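Local coordinates for protein transferrin (Manduca sexta, PDB 6WB6) that binds a single ferric ion per molecule together with a carbonate anion and carries iron as a secreted insect transferrin, at residues R134-K139 / S156-K161. Numbering follows the deposited sequence.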
loop_
_atom_site.group_PDB
_atom_site.type_symbol
_atom_site.label_atom_id
_atom_site.label_comp_id
_atom_site.label_asym_id
_atom_site.label_seq_id
_atom_site.Cartn_x
_atom_site.Cartn_y
_atom_site.Cartn_z
ATOM N N ARG A 134 1.897 -30.177 1.832
ATOM C CA ARG A 134 1.720 -31.468 1.185
ATOM C C ARG A 134 2.788 -31.625 0.122
ATOM O O ARG A 134 2.982 -30.732 -0.711
ATOM C CB ARG A 134 0.326 -31.598 0.580
ATOM C CG ARG A 134 -0.760 -31.219 1.537
ATOM C CD ARG A 134 -2.089 -31.638 1.009
ATOM N NE ARG A 134 -2.339 -33.044 1.278
ATOM C CZ ARG A 134 -2.892 -33.498 2.396
ATOM N NH1 ARG A 134 -3.231 -32.647 3.352
ATOM N NH2 ARG A 134 -3.094 -34.808 2.563
ATOM N N ALA A 135 3.477 -32.764 0.155
ATOM C CA ALA A 135 4.582 -32.977 -0.771
ATOM C C ALA A 135 4.145 -32.829 -2.224
ATOM O O ALA A 135 4.943 -32.422 -3.076
ATOM C CB ALA A 135 5.187 -34.362 -0.540
ATOM N N VAL A 136 2.890 -33.160 -2.531
ATOM C CA VAL A 136 2.441 -33.107 -3.912
ATOM C C VAL A 136 2.371 -31.663 -4.408
ATOM O O VAL A 136 2.478 -31.409 -5.620
ATOM C CB VAL A 136 1.100 -33.865 -4.000
ATOM C CG1 VAL A 136 0.052 -33.158 -3.209
ATOM C CG2 VAL A 136 0.651 -34.043 -5.438
ATOM N N PHE A 137 2.258 -30.707 -3.502
ATOM C CA PHE A 137 2.097 -29.299 -3.877
ATOM C C PHE A 137 3.433 -28.708 -4.323
ATOM O O PHE A 137 4.443 -28.897 -3.646
ATOM C CB PHE A 137 1.546 -28.479 -2.697
ATOM C CG PHE A 137 0.974 -27.164 -3.111
ATOM C CD1 PHE A 137 -0.292 -27.102 -3.711
ATOM C CD2 PHE A 137 1.697 -26.001 -2.936
ATOM C CE1 PHE A 137 -0.813 -25.899 -4.130
ATOM C CE2 PHE A 137 1.186 -24.784 -3.347
ATOM C CZ PHE A 137 -0.082 -24.733 -3.951
ATOM N N PRO A 138 3.463 -27.952 -5.426
ATOM C CA PRO A 138 4.738 -27.379 -5.884
ATOM C C PRO A 138 5.395 -26.544 -4.802
ATOM O O PRO A 138 4.730 -25.909 -3.989
ATOM C CB PRO A 138 4.343 -26.507 -7.080
ATOM C CG PRO A 138 2.974 -26.995 -7.514
ATOM C CD PRO A 138 2.332 -27.595 -6.306
ATOM N N LYS A 139 6.723 -26.555 -4.807
ATOM C CA LYS A 139 7.503 -25.718 -3.923
ATOM C C LYS A 139 7.494 -24.287 -4.433
ATOM O O LYS A 139 7.227 -24.014 -5.604
ATOM C CB LYS A 139 8.949 -26.225 -3.821
ATOM C CG LYS A 139 9.050 -27.655 -3.298
ATOM C CD LYS A 139 8.417 -27.728 -1.920
ATOM C CE LYS A 139 8.569 -29.091 -1.266
ATOM N NZ LYS A 139 7.630 -29.230 -0.120
ATOM N N SER A 156 -0.891 -22.453 -10.505
ATOM C CA SER A 156 -1.156 -22.749 -11.919
ATOM C C SER A 156 -0.541 -24.064 -12.373
ATOM O O SER A 156 -0.940 -24.595 -13.413
ATOM C CB SER A 156 -0.623 -21.647 -12.821
ATOM O OG SER A 156 0.769 -21.590 -12.727
ATOM N N THR A 157 0.425 -24.578 -11.622
ATOM C CA THR A 157 1.025 -25.886 -11.846
ATOM C C THR A 157 0.309 -27.014 -11.105
ATOM O O THR A 157 0.405 -28.171 -11.524
ATOM C CB THR A 157 2.496 -25.827 -11.402
ATOM O OG1 THR A 157 3.239 -25.099 -12.383
ATOM C CG2 THR A 157 3.097 -27.206 -11.198
ATOM N N PHE A 158 -0.394 -26.719 -10.016
ATOM C CA PHE A 158 -1.058 -27.767 -9.244
ATOM C C PHE A 158 -2.475 -27.997 -9.755
ATOM O O PHE A 158 -2.900 -29.134 -9.967
ATOM C CB PHE A 158 -1.072 -27.371 -7.766
ATOM C CG PHE A 158 -1.602 -28.435 -6.815
ATOM C CD1 PHE A 158 -0.851 -29.553 -6.487
ATOM C CD2 PHE A 158 -2.812 -28.268 -6.189
ATOM C CE1 PHE A 158 -1.320 -30.487 -5.583
ATOM C CE2 PHE A 158 -3.279 -29.205 -5.272
ATOM C CZ PHE A 158 -2.536 -30.306 -4.977
ATOM N N PHE A 159 -3.218 -26.922 -9.940
ATOM C CA PHE A 159 -4.547 -27.007 -10.503
ATOM C C PHE A 159 -4.445 -26.945 -12.021
ATOM O O PHE A 159 -3.522 -26.346 -12.578
ATOM C CB PHE A 159 -5.431 -25.886 -9.940
ATOM C CG PHE A 159 -5.617 -25.962 -8.425
ATOM C CD1 PHE A 159 -6.177 -27.089 -7.838
ATOM C CD2 PHE A 159 -5.237 -24.923 -7.606
ATOM C CE1 PHE A 159 -6.349 -27.177 -6.451
ATOM C CE2 PHE A 159 -5.408 -24.997 -6.227
ATOM C CZ PHE A 159 -5.977 -26.125 -5.651
ATOM N N ALA A 160 -5.354 -27.657 -12.680
ATOM C CA ALA A 160 -5.424 -27.626 -14.136
ATOM C C ALA A 160 -5.833 -26.251 -14.614
ATOM O O ALA A 160 -5.228 -25.685 -15.527
ATOM C CB ALA A 160 -6.434 -28.668 -14.631
ATOM N N LYS A 161 -6.894 -25.723 -14.029
ATOM C CA LYS A 161 -7.377 -24.393 -14.308
ATOM C C LYS A 161 -7.910 -23.845 -12.999
ATOM O O LYS A 161 -8.224 -24.605 -12.077
ATOM C CB LYS A 161 -8.488 -24.394 -15.369
ATOM C CG LYS A 161 -8.132 -24.990 -16.689
ATOM C CD LYS A 161 -9.275 -24.771 -17.696
ATOM C CE LYS A 161 -8.804 -25.008 -19.118
ATOM N NZ LYS A 161 -9.956 -25.150 -20.036
#
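Phe137 turns its ring edge toward one face of Phe158, an edge-to-face pair with centroids 4.9 Å apart and planes inclined at 57°. CD1 of Phe137 lies over the centre of the Phe158 ring, 3.6 Å from its CG. With CG anti to the backbone N (chi1 -174°), the Phe158 ring is held out toward the loop, where the Phe137 side chain crosses it at about a right angle. CD of Pro138 closes the tight part, 3.7 Å from CB of Phe158. The contact ties the loop following helix 121-131 to the C-terminal end of helix 147-158 in the first transferrin-like lobe, away from the iron site; a type I beta turn, closed by the hydrogen bond from Phe137 N to Arg134 O (2.9 Å), carries Val136. Buried Phe137 also packs on Leu128 and Leu131 of helix 121-131. Toward solvent the packing is sparser: CG1 of Val136 meets the ring edge of Phe158 at CE1 (3.8 Å), and exposed Thr157 meets Pro138 CG chiefly through CG2, at 3.7 Å. An alanine in place of Phe158 would probably leave the edge of Phe137 without its aromatic partner and open a gap beside Val136.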